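Local coordinates for peroxidase (Cellulomonas bogoriensis 69B4 = DSM 16987, PDB 6QZO), which binds heme b and probably uses it to reduce hydrogen peroxide while oxidising other substrates, as DyP-type peroxidases do, at residues Val29-His33 with Ile75-Thr80. Sequence-based numbering, arbitrary orientation.
Sequences VVPCH and IERLTT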
loop_
_atom_site.group_PDB
_atom_site.type_symbol
_atom_site.label_atom_id
_atom_site.label_comp_id
_atom_site.label_asym_id
_atom_site.label_seq_id
_atom_site.Cartn_x
_atom_site.Cartn_y
_atom_site.Cartn_z
ATOM N N VAL A 29 18.239 -4.166 11.239
ATOM C CA VAL A 29 17.579 -4.957 12.322
ATOM C C VAL A 29 17.297 -4.016 13.500
ATOM O O VAL A 29 18.266 -3.427 14.039
ATOM C CB VAL A 29 18.485 -6.124 12.766
ATOM C CG1 VAL A 29 17.949 -6.843 14.005
ATOM C CG2 VAL A 29 18.725 -7.113 11.634
ATOM N N VAL A 30 16.031 -3.866 13.883
ATOM C CA VAL A 30 15.627 -3.177 15.140
ATOM C C VAL A 30 15.444 -4.242 16.209
ATOM O O VAL A 30 14.596 -5.118 16.038
ATOM C CB VAL A 30 14.344 -2.352 14.978
ATOM C CG1 VAL A 30 13.820 -1.863 16.333
ATOM C CG2 VAL A 30 14.532 -1.202 13.986
ATOM N N PRO A 31 16.198 -4.189 17.342
ATOM C CA PRO A 31 16.100 -5.224 18.367
ATOM C C PRO A 31 14.662 -5.286 18.895
ATOM O O PRO A 31 14.071 -4.235 19.140
ATOM C CB PRO A 31 17.095 -4.795 19.460
ATOM C CG PRO A 31 18.060 -3.881 18.714
ATOM C CD PRO A 31 17.198 -3.165 17.687
ATOM N N CYS A 32 14.120 -6.494 19.012
ATOM C CA CYS A 32 12.753 -6.740 19.527
ATOM C C CYS A 32 12.777 -6.908 21.063
ATOM O O CYS A 32 11.697 -6.812 21.664
ATOM C CB CYS A 32 12.160 -7.971 18.853
ATOM S SG CYS A 32 13.068 -9.498 19.215
ATOM N N HIS A 33 13.965 -7.101 21.651
ATOM C CA HIS A 33 14.184 -7.234 23.114
ATOM C C HIS A 33 14.558 -5.892 23.745
ATOM O O HIS A 33 15.365 -5.143 23.147
ATOM C CB HIS A 33 15.283 -8.261 23.424
ATOM C CG HIS A 33 14.956 -9.631 22.942
ATOM N ND1 HIS A 33 15.794 -10.326 22.094
ATOM C CD2 HIS A 33 13.881 -10.413 23.146
ATOM C CE1 HIS A 33 15.256 -11.493 21.810
ATOM N NE2 HIS A 33 14.078 -11.575 22.448
ATOM N N ILE A 75 8.176 -13.221 15.966
ATOM C CA ILE A 75 8.686 -11.827 16.088
ATOM C C ILE A 75 10.215 -11.873 16.184
ATOM O O ILE A 75 10.876 -11.091 15.480
ATOM C CB ILE A 75 8.057 -11.102 17.289
ATOM C CG1 ILE A 75 6.552 -10.913 17.118
ATOM C CG2 ILE A 75 8.748 -9.761 17.515
ATOM C CD1 ILE A 75 5.861 -10.471 18.382
ATOM N N GLU A 76 10.762 -12.744 17.029
ATOM C CA GLU A 76 12.229 -12.799 17.271
ATOM C C GLU A 76 12.940 -13.185 15.970
ATOM O O GLU A 76 14.047 -12.662 15.713
ATOM C CB GLU A 76 12.559 -13.761 18.418
ATOM C CG GLU A 76 12.193 -13.222 19.793
ATOM C CD GLU A 76 12.544 -14.108 20.976
ATOM O OE1 GLU A 76 13.073 -15.196 20.761
ATOM O OE2 GLU A 76 12.391 -13.655 22.112
ATOM N N ARG A 77 12.320 -14.060 15.175
ATOM C CA ARG A 77 12.878 -14.553 13.886
ATOM C C ARG A 77 12.711 -13.510 12.779
ATOM O O ARG A 77 13.725 -13.123 12.183
ATOM C CB ARG A 77 12.188 -15.853 13.480
ATOM C CG ARG A 77 12.822 -17.078 14.114
ATOM C CD ARG A 77 11.868 -18.234 14.284
ATOM N NE ARG A 77 12.624 -19.330 14.863
ATOM C CZ ARG A 77 13.474 -20.087 14.177
ATOM N NH1 ARG A 77 13.641 -19.912 12.882
ATOM N NH2 ARG A 77 14.129 -21.050 14.788
ATOM N N LEU A 78 11.480 -13.103 12.483
ATOM C CA LEU A 78 11.179 -12.223 11.314
ATOM C C LEU A 78 11.974 -10.913 11.447
ATOM O O LEU A 78 12.582 -10.492 10.449
ATOM C CB LEU A 78 9.670 -11.975 11.209
ATOM C CG LEU A 78 8.817 -13.198 10.849
ATOM C CD1 LEU A 78 7.335 -12.923 11.081
ATOM C CD2 LEU A 78 9.039 -13.622 9.405
ATOM N N THR A 79 12.051 -10.338 12.647
ATOM C CA THR A 79 12.711 -9.019 12.909
ATOM C C THR A 79 14.234 -9.124 12.732
ATOM O O THR A 79 14.873 -8.058 12.581
ATOM C CB THR A 79 12.335 -8.450 14.284
ATOM O OG1 THR A 79 12.726 -9.391 15.284
ATOM C CG2 THR A 79 10.860 -8.158 14.408
ATOM N N THR A 80 14.795 -10.339 12.718
ATOM C CA THR A 80 16.251 -10.582 12.517
ATOM C C THR A 80 16.486 -11.178 11.129
ATOM O O THR A 80 17.631 -11.585 10.850
ATOM C CB THR A 80 16.838 -11.444 13.639
ATOM O OG1 THR A 80 16.154 -12.699 13.666
ATOM C CG2 THR A 80 16.739 -10.773 14.991
HETATM O O HOH W 1 14.941 -8.070 16.527
#
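I75 lies near the C-terminal end of helix 61-78, where its buried, branched side chain packs against strand 100-105 through V101 and V103. Its CG2 also lies 4.1 Å from CB of C32, a small residue whose side chain fits the tight, buried space between loop and helix. One residue on, E76 stretches its long side chain along the loop. H33 NE2 donates a nearly straight hydrogen bond of 2.7 Å to E76 OE2, which approaches the imidazole at its edge, near the ring plane, where the N-H points. The same oxygen accepts a bond from W370 NE1, and the W370 and H33 rings meet edge-to-face, so a residue from near the C-terminus joins the pair. The aliphatic part of E76 is used too, its CG being 3.9 Å from C32 SG. Helix 61-78 belongs to the N-terminal half of the DyP fold, a ferredoxin-like α+β domain in which it packs on a four-stranded antiparallel sheet; the loop before strand 47-55 runs alongside the end of that helix, away from the heme. At T79 a threonine serves both partners: OG1 donates to the I75 carbonyl O (2.5 Å) and accepts from a water (2.9 Å). That water donates to V30 O (3.0 Å) and weakly accepts from C32 N (3.1 Å), filling a gap that loop backbone and helix cannot close directly. T80 CG2 offers an apolar surface to exposed, β-branched V29, 4.2 Å from its CG1, which also rests 3.6 Å from T79 O; T80 OG1 turns back to the helix end, hydrogen-bonded to R82 NE.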